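Local coordinates for protein restriction endonuclease r.bpuji (Bacillus pumilus, PDB 2VLA) that recognises its cognate DNA through the N-terminal domain modelled here and, as the full-length enzyme, probably cleaves DNA as an endonuclease, at residues 3-9 against 163-169; 89-93 against 276-280. All blocks are in the same frame, centred on the assembly; numbering follows the deposited sequence. Where two conformers were deposited one is given.

Interaction 1 (3-9 against 163-169)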
loop_
_atom_site.group_PDB
_atom_site.type_symbol
_atom_site.label_atom_id
_atom_site.label_comp_id
_atom_site.label_asym_id
_atom_site.label_seq_id
_atom_site.Cartn_x
_atom_site.Cartn_y
_atom_site.Cartn_z
ATOM N N TYR A 3 11.467 -17.817 -13.866
ATOM C CA TYR A 3 10.834 -16.510 -13.780
ATOM C C TYR A 3 10.462 -16.022 -15.154
ATOM O O TYR A 3 11.313 -15.919 -16.041
ATOM C CB TYR A 3 11.782 -15.523 -13.113
ATOM C CG TYR A 3 11.327 -14.058 -13.148
ATOM C CD1 TYR A 3 10.048 -13.691 -12.772
ATOM C CD2 TYR A 3 12.219 -13.060 -13.482
ATOM C CE1 TYR A 3 9.655 -12.327 -12.788
ATOM C CE2 TYR A 3 11.857 -11.746 -13.476
ATOM C CZ TYR A 3 10.589 -11.378 -13.109
ATOM O OH TYR A 3 10.260 -10.026 -13.130
ATOM N N ASN A 4 9.171 -15.758 -15.345
ATOM C CA ASN A 4 8.688 -15.208 -16.583
ATOM C C ASN A 4 7.800 -14.044 -16.299
ATOM O O ASN A 4 6.627 -14.217 -15.971
ATOM C CB ASN A 4 7.920 -16.258 -17.381
ATOM C CG ASN A 4 7.436 -15.732 -18.708
ATOM O OD1 ASN A 4 7.802 -14.623 -19.124
ATOM N ND2 ASN A 4 6.615 -16.519 -19.392
ATOM N N PRO A 5 8.343 -12.834 -16.425
ATOM C CA PRO A 5 7.563 -11.619 -16.158
ATOM C C PRO A 5 6.488 -11.360 -17.192
ATOM O O PRO A 5 5.683 -10.475 -17.015
ATOM C CB PRO A 5 8.622 -10.517 -16.173
ATOM C CG PRO A 5 9.694 -11.037 -17.042
ATOM C CD PRO A 5 9.737 -12.524 -16.775
ATOM N N GLU A 6 6.475 -12.125 -18.276
ATOM C CA GLU A 6 5.462 -11.927 -19.302
ATOM C C GLU A 6 4.055 -12.133 -18.740
ATOM O O GLU A 6 3.117 -11.566 -19.237
ATOM C CB GLU A 6 5.713 -12.835 -20.520
ATOM C CG GLU A 6 6.669 -12.209 -21.539
ATOM C CD GLU A 6 6.873 -13.054 -22.802
ATOM O OE1 GLU A 6 6.039 -13.946 -23.086
ATOM O OE2 GLU A 6 7.863 -12.799 -23.523
ATOM N N GLU A 7 3.919 -12.964 -17.707
ATOM C CA GLU A 7 2.641 -13.099 -16.990
ATOM C C GLU A 7 2.395 -11.855 -16.125
ATOM O O GLU A 7 3.063 -11.632 -15.135
ATOM C CB GLU A 7 2.636 -14.355 -16.123
ATOM C CG GLU A 7 2.725 -15.644 -16.907
ATOM C CD GLU A 7 2.796 -16.892 -16.010
ATOM O OE1 GLU A 7 2.699 -16.765 -14.769
ATOM O OE2 GLU A 7 2.935 -18.011 -16.560
ATOM N N GLN A 8 1.464 -11.037 -16.550
ATOM C CA GLN A 8 1.238 -9.759 -15.912
ATOM C C GLN A 8 -0.108 -9.748 -15.211
ATOM O O GLN A 8 -1.035 -10.431 -15.627
ATOM C CB GLN A 8 1.288 -8.630 -16.970
ATOM C CG GLN A 8 2.674 -8.369 -17.549
ATOM C CD GLN A 8 3.539 -7.503 -16.626
ATOM O OE1 GLN A 8 3.235 -6.342 -16.394
ATOM N NE2 GLN A 8 4.627 -8.085 -16.098
ATOM N N PHE A 9 -0.218 -8.951 -14.147
ATOM C CA PHE A 9 -1.433 -8.929 -13.343
ATOM C C PHE A 9 -1.576 -7.602 -12.644
ATOM O O PHE A 9 -0.739 -7.237 -11.833
ATOM C CB PHE A 9 -1.401 -10.083 -12.310
ATOM C CG PHE A 9 -2.657 -10.182 -11.453
ATOM C CD1 PHE A 9 -2.784 -9.431 -10.304
ATOM C CD2 PHE A 9 -3.690 -11.025 -11.808
ATOM C CE1 PHE A 9 -3.925 -9.509 -9.526
ATOM C CE2 PHE A 9 -4.825 -11.117 -11.034
ATOM C CZ PHE A 9 -4.946 -10.350 -9.895
ATOM N N TYR A 163 8.537 -5.679 -13.755
ATOM C CA TYR A 163 9.201 -6.894 -13.268
ATOM C C TYR A 163 8.763 -7.303 -11.865
ATOM O O TYR A 163 8.940 -8.470 -11.477
ATOM C CB TYR A 163 10.716 -6.746 -13.324
ATOM C CG TYR A 163 11.293 -6.639 -14.722
ATOM C CD1 TYR A 163 11.559 -7.769 -15.473
ATOM C CD2 TYR A 163 11.588 -5.399 -15.282
ATOM C CE1 TYR A 163 12.103 -7.684 -16.742
ATOM C CE2 TYR A 163 12.120 -5.302 -16.553
ATOM C CZ TYR A 163 12.398 -6.448 -17.267
ATOM O OH TYR A 163 12.937 -6.325 -18.529
ATOM N N VAL A 164 8.201 -6.375 -11.098
ATOM C CA VAL A 164 7.836 -6.628 -9.698
ATOM C C VAL A 164 6.349 -6.402 -9.428
ATOM O O VAL A 164 5.598 -7.368 -9.271
ATOM C CB VAL A 164 8.694 -5.790 -8.737
ATOM C CG1 VAL A 164 8.287 -6.014 -7.280
ATOM C CG2 VAL A 164 10.166 -6.066 -8.965
ATOM N N LEU A 165 5.871 -5.138 -9.506
ATOM C CA LEU A 165 4.553 -4.837 -8.953
ATOM C C LEU A 165 3.382 -5.190 -9.875
ATOM O O LEU A 165 2.232 -5.210 -9.428
ATOM C CB LEU A 165 4.456 -3.393 -8.495
ATOM C CG LEU A 165 5.158 -3.099 -7.167
ATOM C CD1 LEU A 165 5.113 -1.600 -6.900
ATOM C CD2 LEU A 165 4.529 -3.866 -5.980
ATOM N N ASN A 166 3.677 -5.502 -11.144
ATOM C CA ASN A 166 2.677 -6.008 -12.074
ATOM C C ASN A 166 3.001 -7.422 -12.585
ATOM O O ASN A 166 2.374 -7.892 -13.502
ATOM C CB ASN A 166 2.564 -5.082 -13.284
ATOM C CG ASN A 166 1.117 -4.961 -13.824
ATOM O OD1 ASN A 166 0.241 -4.412 -13.158
ATOM N ND2 ASN A 166 0.887 -5.469 -15.037
ATOM N N SER A 167 4.006 -8.070 -11.994
ATOM C CA SER A 167 4.383 -9.438 -12.376
ATOM C C SER A 167 3.578 -10.455 -11.565
ATOM O O SER A 167 3.684 -10.501 -10.346
ATOM C CB SER A 167 5.881 -9.674 -12.145
ATOM O OG SER A 167 6.203 -11.096 -12.088
ATOM N N LEU A 168 2.761 -11.244 -12.246
ATOM C CA LEU A 168 1.961 -12.246 -11.567
ATOM C C LEU A 168 2.826 -13.172 -10.708
ATOM O O LEU A 168 2.491 -13.450 -9.552
ATOM C CB LEU A 168 1.154 -13.055 -12.570
ATOM C CG LEU A 168 0.335 -14.192 -11.964
ATOM C CD1 LEU A 168 -0.768 -13.653 -11.036
ATOM C CD2 LEU A 168 -0.258 -15.108 -13.076
ATOM N N GLN A 169 3.928 -13.660 -11.264
ATOM C CA GLN A 169 4.727 -14.655 -10.548
ATOM C C GLN A 169 5.373 -14.075 -9.311
ATOM O O GLN A 169 5.437 -14.730 -8.263
ATOM C CB GLN A 169 5.780 -15.291 -11.455
ATOM C CG GLN A 169 5.188 -16.222 -12.497
ATOM C CD GLN A 169 6.234 -16.841 -13.402
ATOM O OE1 GLN A 169 7.412 -16.590 -13.255
ATOM N NE2 GLN A 169 5.788 -17.678 -14.341
HETATM O O HOH W 1 5.183 -12.900 -13.928
#
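Near the chain's start, residues 3-9 run as an irregular segment along the break between helices 157-165 and 168-171. The backbones meet at an isolated antiparallel beta bridge, which joins the N-terminal segment of the DNA-recognition domain to this helix-to-helix junction as plain structural packing. Q8 and S167 form its non-hydrogen-bonded pair, flanked by L168 N to E7 O (2.9 Å) and F9 N to N166 O (2.9 Å). N166 O also takes a CA-H...O contact from Q8 CA at 3.3 Å.

Bonds with a side-chain partner add to the pairing. N4 N donates to Q169 OE1 (2.9 Å), Q169 NE2 weakly to E7 OE1 (3.2 Å), N166 ND2 to Q8 OE1 (2.8 Å) and Y3 OH to Y163 O (2.6 Å); Q8 NE2 donates to P5 O (2.8 Å) and to Y162 O. S167 is the N-cap of the second helix, its OG accepting from V170 N. One water donates to N4 O and E7 O and accepts from S167 OG and Q169 N.

Within 3-9, a type I turn from N4 to E7 and an Asx turn, E6 N to N4 OD1 (3.0 Å), bend the chain.

Apolar contacts complete the interface: F9 CB lies 3.8 Å from L168 CD1, and P5 CG 4.1 Å from Y163 CD1.

Around this, Y3 and Y163 both lean on helix 177-189, where D187 bonds the Y163 hydroxyl, while V164 and L165 pack against helix 137-150.

Interaction 2 (89-93 against 276-280)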
loop_
_atom_site.group_PDB
_atom_site.type_symbol
_atom_site.label_atom_id
_atom_site.label_comp_id
_atom_site.label_asym_id
_atom_site.label_seq_id
_atom_site.Cartn_x
_atom_site.Cartn_y
_atom_site.Cartn_z
ATOM N N PRO A 89 -10.137 5.446 17.431
ATOM C CA PRO A 89 -8.846 5.703 16.789
ATOM C C PRO A 89 -7.998 4.451 16.765
ATOM O O PRO A 89 -8.019 3.693 17.715
ATOM C CB PRO A 89 -8.200 6.763 17.689
ATOM C CG PRO A 89 -9.297 7.243 18.600
ATOM C CD PRO A 89 -10.256 6.131 18.726
ATOM N N SER A 90 -7.266 4.222 15.689
ATOM C CA SER A 90 -6.412 3.024 15.608
ATOM C C SER A 90 -5.110 3.211 16.359
ATOM O O SER A 90 -4.744 4.327 16.728
ATOM C CB SER A 90 -6.090 2.698 14.168
ATOM O OG SER A 90 -5.264 3.708 13.618
ATOM N N GLY A 91 -4.389 2.112 16.547
ATOM C CA GLY A 91 -3.032 2.162 17.100
ATOM C C GLY A 91 -2.117 3.089 16.292
ATOM O O GLY A 91 -1.283 3.797 16.859
ATOM N N ARG A 92 -2.228 3.045 14.970
ATOM C CA ARG A 92 -1.361 3.859 14.138
ATOM C C ARG A 92 -1.639 5.337 14.357
ATOM O O ARG A 92 -0.702 6.152 14.482
ATOM C CB ARG A 92 -1.537 3.509 12.662
ATOM C CG ARG A 92 -0.525 4.192 11.772
ATOM C CD ARG A 92 -0.650 3.791 10.316
ATOM N NE ARG A 92 -0.214 2.408 10.107
ATOM C CZ ARG A 92 -0.930 1.471 9.485
ATOM N NH1 ARG A 92 -2.139 1.748 9.020
ATOM N NH2 ARG A 92 -0.438 0.257 9.334
ATOM N N THR A 93 -2.912 5.680 14.470
ATOM C CA THR A 93 -3.291 7.059 14.769
ATOM C C THR A 93 -2.793 7.463 16.150
ATOM O O THR A 93 -2.212 8.545 16.314
ATOM C CB THR A 93 -4.802 7.242 14.690
ATOM O OG1 THR A 93 -5.211 7.085 13.343
ATOM C CG2 THR A 93 -5.238 8.658 15.189
ATOM N N TYR A 276 -5.667 -6.178 12.092
ATOM C CA TYR A 276 -4.275 -6.446 11.757
ATOM C C TYR A 276 -3.555 -5.172 11.287
ATOM O O TYR A 276 -2.459 -4.846 11.749
ATOM C CB TYR A 276 -4.181 -7.531 10.673
ATOM C CG TYR A 276 -2.892 -7.490 9.932
ATOM C CD1 TYR A 276 -1.720 -7.930 10.511
ATOM C CD2 TYR A 276 -2.831 -6.964 8.659
ATOM C CE1 TYR A 276 -0.520 -7.826 9.838
ATOM C CE2 TYR A 276 -1.656 -6.848 7.993
ATOM C CZ TYR A 276 -0.500 -7.252 8.572
ATOM O OH TYR A 276 0.685 -7.126 7.897
ATOM N N TYR A 277 -4.170 -4.469 10.360
ATOM C CA TYR A 277 -3.488 -3.390 9.619
ATOM C C TYR A 277 -3.372 -2.110 10.414
ATOM O O TYR A 277 -2.381 -1.409 10.305
ATOM C CB TYR A 277 -4.224 -3.119 8.320
ATOM C CG TYR A 277 -3.575 -2.034 7.456
ATOM C CD1 TYR A 277 -2.355 -2.255 6.847
ATOM C CD2 TYR A 277 -4.216 -0.832 7.209
ATOM C CE1 TYR A 277 -1.770 -1.315 6.062
ATOM C CE2 TYR A 277 -3.650 0.098 6.400
ATOM C CZ TYR A 277 -2.424 -0.142 5.834
ATOM O OH TYR A 277 -1.851 0.814 5.011
ATOM N N SER A 278 -4.386 -1.817 11.226
ATOM C CA SER A 278 -4.492 -0.508 11.861
ATOM C C SER A 278 -3.916 -0.459 13.281
ATOM O O SER A 278 -3.553 0.615 13.765
ATOM C CB SER A 278 -5.942 -0.074 11.904
ATOM O OG SER A 278 -6.650 -0.734 12.935
ATOM N N ASN A 279 -3.827 -1.626 13.934
ATOM C CA ASN A 279 -3.644 -1.702 15.401
ATOM C C ASN A 279 -2.434 -2.532 15.769
ATOM O O ASN A 279 -1.906 -3.243 14.952
ATOM C CB ASN A 279 -4.885 -2.338 16.073
ATOM C CG ASN A 279 -6.086 -1.399 16.108
ATOM O OD1 ASN A 279 -5.939 -0.198 15.991
ATOM N ND2 ASN A 279 -7.289 -1.967 16.243
ATOM N N VAL A 280 -2.013 -2.440 17.027
ATOM C CA VAL A 280 -0.806 -3.143 17.478
ATOM C C VAL A 280 -1.127 -4.567 17.933
ATOM O O VAL A 280 -2.095 -4.790 18.659
ATOM C CB VAL A 280 -0.133 -2.392 18.627
ATOM C CG1 VAL A 280 1.139 -3.100 19.054
ATOM C CG2 VAL A 280 0.157 -0.940 18.214
#
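Two backbone NH groups at the start of helix 91-99 are taken up by the C-terminal end of helix 263-278: G91 N donates to N279 OD1 at 2.8 Å, and R92 N to S278 O at 3.0 Å. The motif is a helix N-cap within the recognition domain, whose first-turn NH groups find acceptors at the C-terminal end of the partner helix. S90 is the N-cap; its OG receives T93 N at 3.2 Å and also bonds G78 O, tying the cap to the chain leading into strand 80-83.

R92 adds the charged part. Its guanidinium lies over the face of the Y277 ring as a cation-pi pair, with CZ 4.3 Å from the ring centroid and 13° off the normal. The same group forms a salt bridge with D108 of helix 102-112 and bonds F77 O, while the Y277 hydroxyl reaches L76 O.

Packing at the junction is close. S90 CB sits 3.6 Å from S278 CB, and the CA atoms of G91 and N279 are 4.3 Å apart. G91 has almost no room on this side: an ideal CB there would fall 3.2 Å from both V280 N and N279 CA.

In the fold
Interactions 1 and 2 involve residues near both ends of the modelled chain: 3-9 lies near its start, and 276-280 includes V280, its last modelled residue. In sequence the segments alternate (3-9, 89-93, 163-169, 276-280). In space the contacts lie on opposite sides of the chain's centre, with their centres about 32 Å apart and nearest atoms about 14 Å apart, and they do not touch. Each comes to about 11 Å from the DNA at its nearest atom, so neither contacts it directly. In interaction 1 the Q169 side chain is about 10 Å from a bound sodium ion, and Y3 and Q169 touch I175, which lines the polyether PG6 pocket.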